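Local structure of protein NBR1 homolog (6TGS) at residues Ala5-Val10 / Arg20-Val25; Ala52-Thr57 / Ile87-Gly92. The protein probably acts as a receptor that targets ubiquitinated protein aggregates for autophagic degradation in the vacuole, its N-terminal PB1 domain, the part described here, mediating homodimerization. The protein carries 3 engineered substitutions. One frame throughout, in Å; residues are numbered along the deposited sequence. Where two conformers were deposited one is given.

Contact 1 of 2, residues Ala5-Val10 / Arg20-Val25; sequences ANALVV and RFRVPV
Leu8 and Val10 exchange paired backbone hydrogen bonds with Val23 and Phe21, which sets the register of an antiparallel hairpin. Leu8 N lies 2.8 Å from Val23 O, and Val10 N 2.8 Å from Phe21 O; Val23 N and Phe21 N return the bonds. Between these pairs Val9 faces Arg22 as a non-hydrogen-bonded pair.

Apolar contact is concentrated on the Val10 side. Its CB sits over one face of the Phe21 ring, 4.1 Å from the centroid, a CH-pi arrangement, while CG1 reaches Phe21 CZ at 3.6 Å. Phe21 CG lies between its backbone N and carbonyl carbon (chi1 57°), the ring beside Val10. Val10 CG2 turns instead to Val23 CG2 at 3.8 Å. An alanine in place of Phe21 would probably leave Val10 without its ring cover and open a gap toward helix 35-46.

On the face of Val9 and Arg22, Val9 CG2 rests 4.0 Å from Arg22 CD, and Ala7 CB stands over the guanidinium, offset toward its rim; Arg20, extended, brings NE to 3.7 Å from Val9 CG1.

Val9 bonds onward through its backbone to Lys83 and Leu85; Phe21 packs on Leu38, Lys41 and Leu45 of helix 35-46, and Leu31 of the following loop touches Leu8 and Val23.

Contact 2 of 2, residues Ala52-Thr57 / Ile87-Gly92; sequences AELSLT and INVNAG
Leu56 and Val89 lie side by side, pointing the same way from adjacent antiparallel strands. Leu56 CD2 fits against both branches of the valine, 3.8 Å from Val89 CG2 and 4.1 Å from Val89 CG1. Chi1 of -53° sets CG of Leu56 anti to its carbonyl carbon, from where CD2 reaches Val89; independently, Leu56 CB meets the next bump, Ile87 CG2, at 3.9 Å. Toward the chain end Leu54 CD2 approaches Ala91 CB at 4.1 Å.

On the opposite face the hollow among Ser55, Thr57 and Asn90 is filled by a water. It donates to Ser55 O, accepts from Asn90 ND2 at 2.9 Å, and is hydrogen-bonded to Ser55 OG and to Thr57 OG1 (2.7 Å), so four bonds hold it. Thr57 OG1 also binds a second water, which Asn88 ND2 meets only weakly; the amide oxygen of Asn88 is bonded to Lys86.

Beneath this, Ser55 pairs with Asn90 and Thr57 with Asn88 through two backbone hydrogen bonds each, the shortest being Ser55 N to Asn90 O at 2.7 Å.

The chemistry is therefore two-faced: Leu56, Ile87 and Val89 all pack against helix 35-46 on the core side, whereas the serine, threonine and asparagines form a hydrated polar surface.

Contact 1 closes before contact 2 opens along the chain, and their centres lie about 20 Å apart on opposite sides of the centre of the chain. One mixed sheet holds both, in the order 17-23, 8-14, 84-90, 55-59, 65-67. Contact 1 is the N-terminal hairpin; contact 2 pairs the last strand with 55-59. The parallel neighbours 8-14 and 84-90 join them, and Val10 CG1 touches Ile87 CD1 at 3.9 Å. Helix 35-46 packs against both contacts: its Leu38 meets Phe21 and Ile87. This topology is the ubiquitin-like beta-grasp of PB1 domains, so the contacts are two antiparallel pairings at either side of the central parallel pair 8-14/84-90 in the sheet of this dimerizing domain.

Contact 1 of 2, residues Ala5-Val10 / Arg20-Val25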
ATOM      1  N   ALA A   5       7.514 -13.744  -9.799  1.00 77.68           N
ATOM      2  CA  ALA A   5       8.579 -12.920 -10.363  1.00 79.41           C
ATOM      3  C   ALA A   5       8.009 -11.702 -11.092  1.00 76.43           C
ATOM      4  O   ALA A   5       8.693 -11.077 -11.904  1.00 77.43           O
ATOM      5  CB  ALA A   5       9.451 -13.749 -11.303  1.00 69.18           C
ATOM      6  N   ASN A   6       6.751 -11.375 -10.798  1.00 72.55           N
ATOM      7  CA  ASN A   6       6.087 -10.187 -11.323  1.00 75.21           C
ATOM      8  C   ASN A   6       5.659  -9.322 -10.144  1.00 67.94           C
ATOM      9  O   ASN A   6       4.960  -9.794  -9.244  1.00 71.02           O
ATOM     10  CB  ASN A   6       4.890 -10.564 -12.203  1.00 66.13           C
ATOM     11  CG  ASN A   6       3.708 -11.071 -11.401  1.00 68.80           C
ATOM     12  OD1 ASN A   6       3.766 -12.148 -10.808  1.00 67.25           O
ATOM     13  ND2 ASN A   6       2.633 -10.290 -11.365  1.00 66.67           N
ATOM     14  N   ALA A   7       6.085  -8.066 -10.141  1.00 59.95           N
ATOM     15  CA  ALA A   7       5.910  -7.218  -8.974  1.00 39.16           C
ATOM     16  C   ALA A   7       4.559  -6.508  -9.002  1.00 47.31           C
ATOM     17  O   ALA A   7       3.949  -6.314 -10.056  1.00 48.13           O
ATOM     18  CB  ALA A   7       7.044  -6.198  -8.890  1.00 46.81           C
ATOM     19  N   LEU A   8       4.087  -6.136  -7.810  1.00 36.74           N
ATOM     20  CA  LEU A   8       2.929  -5.262  -7.685  1.00 34.31           C
ATOM     21  C   LEU A   8       3.368  -3.815  -7.844  1.00 28.99           C
ATOM     22  O   LEU A   8       4.283  -3.360  -7.154  1.00 26.05           O
ATOM     23  CB  LEU A   8       2.247  -5.450  -6.328  1.00 32.92           C
ATOM     24  CG  LEU A   8       1.103  -4.489  -5.968  1.00 38.25           C
ATOM     25  CD1 LEU A   8      -0.142  -4.772  -6.795  1.00 37.17           C
ATOM     26  CD2 LEU A   8       0.781  -4.541  -4.477  1.00 35.42           C
ATOM     27  N   VAL A   9       2.713  -3.095  -8.743  1.00 27.24           N
ATOM     28  CA  VAL A   9       2.933  -1.660  -8.863  1.00 28.03           C
ATOM     29  C   VAL A   9       2.070  -0.964  -7.816  1.00 21.75           C
ATOM     30  O   VAL A   9       0.853  -1.162  -7.766  1.00 25.52           O
ATOM     31  CB  VAL A   9       2.598  -1.162 -10.275  1.00 30.01           C
ATOM     32  CG1 VAL A   9       2.641   0.354 -10.319  1.00 25.26           C
ATOM     33  CG2 VAL A   9       3.579  -1.749 -11.266  1.00 38.41           C
ATOM     34  N   VAL A  10       2.708  -0.155  -6.976  1.00 17.24           N
ATOM     35  CA  VAL A  10       2.018   0.601  -5.937  1.00 18.52           C
ATOM     36  C   VAL A  10       2.152   2.076  -6.277  1.00 20.25           C
ATOM     37  O   VAL A  10       3.257   2.565  -6.522  1.00 23.20           O
ATOM     38  CB  VAL A  10       2.585   0.292  -4.542  1.00 19.65           C
ATOM     39  CG1 VAL A  10       1.865   1.118  -3.472  1.00 23.23           C
ATOM     40  CG2 VAL A  10       2.453  -1.192  -4.245  1.00 20.52           C
ATOM     41  N   ARG A  20       5.117   6.316  -7.372  1.00 13.55           N
ATOM     42  CA  ARG A  20       5.092   4.953  -7.883  1.00 14.82           C
ATOM     43  C   ARG A  20       6.276   4.166  -7.348  1.00 16.72           C
ATOM     44  O   ARG A  20       7.412   4.648  -7.388  1.00 20.37           O
ATOM     45  CB  ARG A  20       5.142   4.958  -9.415  1.00 18.97           C
ATOM     46  CG  ARG A  20       5.098   3.580 -10.071  1.00 31.81           C
ATOM     47  CD  ARG A  20       5.128   3.708 -11.608  1.00 26.68           C
ATOM     48  NE  ARG A  20       5.088   2.413 -12.258  1.00 37.61           N
ATOM     49  CZ  ARG A  20       6.165   1.682 -12.498  1.00 42.79           C
ATOM     50  NH1 ARG A  20       7.354   2.130 -12.122  1.00 44.74           N
ATOM     51  NH2 ARG A  20       6.054   0.503 -13.095  1.00 54.78           N
ATOM     52  N   PHE A  21       6.132   3.033  -6.857  1.00 18.84           N
ATOM     53  CA  PHE A  21       7.223   2.094  -6.635  1.00 19.40           C
ATOM     54  C   PHE A  21       6.690   0.688  -6.870  1.00 20.89           C
ATOM     55  O   PHE A  21       5.485   0.478  -7.011  1.00 23.74           O
ATOM     56  CB  PHE A  21       7.849   2.237  -5.242  1.00 18.12           C
ATOM     57  CG  PHE A  21       6.882   2.072  -4.112  1.00 19.99           C
ATOM     58  CD1 PHE A  21       6.189   3.159  -3.625  1.00 21.41           C
ATOM     59  CD2 PHE A  21       6.694   0.833  -3.512  1.00 23.13           C
ATOM     60  CE1 PHE A  21       5.305   3.023  -2.566  1.00 23.78           C
ATOM     61  CE2 PHE A  21       5.814   0.690  -2.441  1.00 24.69           C
ATOM     62  CZ  PHE A  21       5.119   1.795  -1.977  1.00 20.30           C
ATOM     63  N   ARG A  22       7.590  -0.285  -6.920  1.00 22.91           N
ATOM     64  CA  ARG A  22       7.176  -1.656  -7.185  1.00 24.79           C
ATOM     65  C   ARG A  22       7.571  -2.553  -6.026  1.00 23.16           C
ATOM     66  O   ARG A  22       8.621  -2.369  -5.402  1.00 26.18           O
ATOM     67  CB  ARG A  22       7.788  -2.180  -8.488  1.00 25.90           C
ATOM     68  CG  ARG A  22       7.427  -1.348  -9.707  1.00 27.23           C
ATOM     69  CD  ARG A  22       7.520  -2.162 -10.993  1.00 38.86           C
ATOM     70  NE  ARG A  22       8.808  -2.836 -11.134  1.00 37.78           N
ATOM     71  CZ  ARG A  22       9.005  -3.913 -11.885  1.00 41.75           C
ATOM     72  NH1 ARG A  22       8.000  -4.446 -12.566  1.00 34.79           N
ATOM     73  NH2 ARG A  22      10.209  -4.464 -11.951  1.00 41.19           N
ATOM     74  N   VAL A  23       6.722  -3.541  -5.749  1.00 26.26           N
ATOM     75  CA  VAL A  23       6.885  -4.424  -4.610  1.00 27.81           C
ATOM     76  C   VAL A  23       7.030  -5.847  -5.145  1.00 27.46           C
ATOM     77  O   VAL A  23       6.135  -6.330  -5.845  1.00 30.82           O
ATOM     78  CB  VAL A  23       5.705  -4.342  -3.630  1.00 29.40           C
ATOM     79  CG1 VAL A  23       5.888  -5.368  -2.531  1.00 33.58           C
ATOM     80  CG2 VAL A  23       5.600  -2.934  -3.049  1.00 27.81           C
ATOM     81  N   PRO A  24       8.124  -6.539  -4.851  1.00 31.68           N
ATOM     82  CA  PRO A  24       8.272  -7.918  -5.330  1.00 42.30           C
ATOM     83  C   PRO A  24       7.251  -8.850  -4.695  1.00 42.92           C
ATOM     84  O   PRO A  24       6.794  -8.645  -3.569  1.00 34.49           O
ATOM     85  CB  PRO A  24       9.701  -8.287  -4.915  1.00 38.16           C
ATOM     86  CG  PRO A  24      10.014  -7.368  -3.777  1.00 41.72           C
ATOM     87  CD  PRO A  24       9.301  -6.085  -4.095  1.00 34.84           C
ATOM     88  N   VAL A  25       6.869  -9.855  -5.475  1.00 44.43           N
ATOM     89  CA  VAL A  25       5.959 -10.923  -4.989  1.00 44.83           C
ATOM     90  C   VAL A  25       6.742 -12.229  -4.858  1.00 53.86           C
ATOM     91  O   VAL A  25       7.704 -12.433  -5.619  1.00 44.93           O
ATOM     92  CB  VAL A  25       4.738 -11.091  -5.910  1.00 49.97           C
ATOM     93  CG1 VAL A  25       4.115  -9.753  -6.272  1.00 47.38           C
ATOM     94  CG2 VAL A  25       5.079 -11.897  -7.151  1.00 54.93           C
TER

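Contact 2 of 2, residues Ala52-Thr57 / Ile87-Gly92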
ATOM      1  N   ALA A  52       3.799   7.425  12.515  1.00 21.62           N
ATOM      2  CA  ALA A  52       2.544   8.154  12.565  1.00 19.32           C
ATOM      3  C   ALA A  52       1.361   7.224  12.310  1.00 26.78           C
ATOM      4  O   ALA A  52       1.474   6.201  11.627  1.00 22.64           O
ATOM      5  CB  ALA A  52       2.534   9.282  11.539  1.00 21.81           C
ATOM      6  N   GLU A  53       0.189   7.603  12.836  0.70 21.65           N
ATOM      7  CA  GLU A  53      -1.043   6.836  12.612  0.70 22.18           C
ATOM      8  C   GLU A  53      -1.715   7.311  11.321  0.70 25.11           C
ATOM      9  O   GLU A  53      -2.706   8.043  11.319  0.70 31.64           O
ATOM     10  CB  GLU A  53      -1.975   6.952  13.814  0.70 26.05           C
ATOM     11  CG  GLU A  53      -1.590   6.046  14.956  0.70 29.70           C
ATOM     12  CD  GLU A  53      -2.767   5.687  15.836  0.70 34.77           C
ATOM     13  OE1 GLU A  53      -3.744   6.465  15.861  0.70 32.25           O
ATOM     14  OE2 GLU A  53      -2.714   4.628  16.498  0.70 41.85           O
ATOM     15  N   LEU A  54      -1.177   6.840  10.202  1.00 22.91           N
ATOM     16  CA  LEU A  54      -1.603   7.261   8.878  1.00 22.06           C
ATOM     17  C   LEU A  54      -2.814   6.455   8.455  1.00 21.79           C
ATOM     18  O   LEU A  54      -2.874   5.250   8.697  1.00 30.93           O
ATOM     19  CB  LEU A  54      -0.480   7.045   7.868  1.00 23.44           C
ATOM     20  CG  LEU A  54       0.860   7.694   8.220  1.00 24.64           C
ATOM     21  CD1 LEU A  54       1.951   7.237   7.270  1.00 24.08           C
ATOM     22  CD2 LEU A  54       0.714   9.190   8.157  1.00 25.20           C
ATOM     23  N   SER A  55      -3.772   7.110   7.823  1.00 21.03           N
ATOM     24  CA  SER A  55      -4.856   6.392   7.169  1.00 21.97           C
ATOM     25  C   SER A  55      -4.405   6.034   5.754  1.00 19.68           C
ATOM     26  O   SER A  55      -4.146   6.925   4.940  1.00 21.82           O
ATOM     27  CB  SER A  55      -6.138   7.226   7.148  1.00 29.19           C
ATOM     28  OG  SER A  55      -7.036   6.778   6.148  1.00 34.42           O
ATOM     29  N   LEU A  56      -4.311   4.738   5.466  1.00 16.32           N
ATOM     30  CA  LEU A  56      -3.898   4.226   4.165  1.00 18.71           C
ATOM     31  C   LEU A  56      -5.096   3.506   3.564  1.00 18.59           C
ATOM     32  O   LEU A  56      -5.531   2.483   4.101  1.00 18.92           O
ATOM     33  CB  LEU A  56      -2.703   3.287   4.307  1.00 19.64           C
ATOM     34  CG  LEU A  56      -1.521   3.880   5.090  1.00 22.15           C
ATOM     35  CD1 LEU A  56      -0.369   2.871   5.218  1.00 24.66           C
ATOM     36  CD2 LEU A  56      -1.061   5.145   4.399  1.00 16.79           C
ATOM     37  N   THR A  57      -5.664   4.062   2.488  1.00 14.10           N
ATOM     38  CA  THR A  57      -6.892   3.514   1.925  1.00 15.46           C
ATOM     39  C   THR A  57      -6.755   3.280   0.428  1.00 20.21           C
ATOM     40  O   THR A  57      -5.999   3.978  -0.253  1.00 18.19           O
ATOM     41  CB  THR A  57      -8.097   4.445   2.173  1.00 20.25           C
ATOM     42  OG1 THR A  57      -7.814   5.770   1.705  1.00 21.55           O
ATOM     43  CG2 THR A  57      -8.434   4.482   3.673  1.00 18.63           C
ATOM     44  N   ILE A  87      -2.876   3.808  -3.329  1.00 15.95           N
ATOM     45  CA  ILE A  87      -3.110   4.050  -1.904  1.00 16.50           C
ATOM     46  C   ILE A  87      -3.209   5.551  -1.666  1.00 17.25           C
ATOM     47  O   ILE A  87      -2.281   6.302  -1.988  1.00 18.13           O
ATOM     48  CB  ILE A  87      -1.989   3.451  -1.041  1.00 18.46           C
ATOM     49  CG1 ILE A  87      -1.877   1.935  -1.220  1.00 21.52           C
ATOM     50  CG2 ILE A  87      -2.167   3.852   0.442  1.00 22.49           C
ATOM     51  CD1 ILE A  87      -0.672   1.348  -0.484  1.00 22.76           C
ATOM     52  N   ASN A  88      -4.314   6.000  -1.068  1.00 15.76           N
ATOM     53  CA  ASN A  88      -4.401   7.382  -0.633  1.00 16.84           C
ATOM     54  C   ASN A  88      -3.927   7.479   0.815  1.00 19.19           C
ATOM     55  O   ASN A  88      -4.329   6.670   1.664  1.00 19.80           O
ATOM     56  CB  ASN A  88      -5.838   7.909  -0.736  1.00 19.49           C
ATOM     57  CG  ASN A  88      -6.257   8.222  -2.163  1.00 36.15           C
ATOM     58  OD1 ASN A  88      -5.424   8.455  -3.031  1.00 30.14           O
ATOM     59  ND2 ASN A  88      -7.564   8.240  -2.403  1.00 45.67           N
ATOM     60  N   VAL A  89      -3.110   8.494   1.107  1.00 16.86           N
ATOM     61  CA  VAL A  89      -2.546   8.700   2.443  1.00 18.36           C
ATOM     62  C   VAL A  89      -3.206   9.903   3.076  1.00 18.94           C
ATOM     63  O   VAL A  89      -3.184  10.999   2.510  1.00 20.79           O
ATOM     64  CB  VAL A  89      -1.020   8.934   2.401  1.00 19.48           C
ATOM     65  CG1 VAL A  89      -0.493   9.127   3.828  1.00 20.33           C
ATOM     66  CG2 VAL A  89      -0.333   7.796   1.743  1.00 20.62           C
ATOM     67  N   ASN A  90      -3.770   9.722   4.259  1.00 19.33           N
ATOM     68  CA  ASN A  90      -4.240  10.858   5.027  1.00 25.62           C
ATOM     69  C   ASN A  90      -3.657  10.790   6.426  1.00 32.80           C
ATOM     70  O   ASN A  90      -3.508   9.708   7.001  1.00 28.62           O
ATOM     71  CB  ASN A  90      -5.760  10.905   5.073  1.00 32.46           C
ATOM     72  CG  ASN A  90      -6.351  11.297   3.749  1.00 30.94           C
ATOM     73  OD1 ASN A  90      -6.529  12.480   3.464  1.00 45.96           O
ATOM     74  ND2 ASN A  90      -6.645  10.308   2.915  1.00 30.36           N
ATOM     75  N   ALA A  91      -3.299  11.948   6.959  1.00 34.48           N
ATOM     76  CA  ALA A  91      -2.627  12.024   8.240  1.00 36.31           C
ATOM     77  C   ALA A  91      -3.527  12.701   9.265  1.00 49.50           C
ATOM     78  O   ALA A  91      -4.339  13.567   8.925  1.00 51.30           O
ATOM     79  CB  ALA A  91      -1.304  12.780   8.115  1.00 37.17           C
ATOM     80  N   GLY A  92      -3.375  12.292  10.520  1.00 53.73           N
ATOM     81  CA  GLY A  92      -4.218  12.781  11.593  1.00 49.45           C
ATOM     82  C   GLY A  92      -5.146  11.705  12.126  1.00 68.95           C
ATOM     83  O   GLY A  92      -5.565  10.810  11.388  1.00 70.10           O
TER
HETATM   84  O   HOH W   1      -6.646   7.479   3.421  1.00 22.07           O
HETATM   85  O   HOH W   2      -9.049   5.641  -0.924  1.00 30.70           O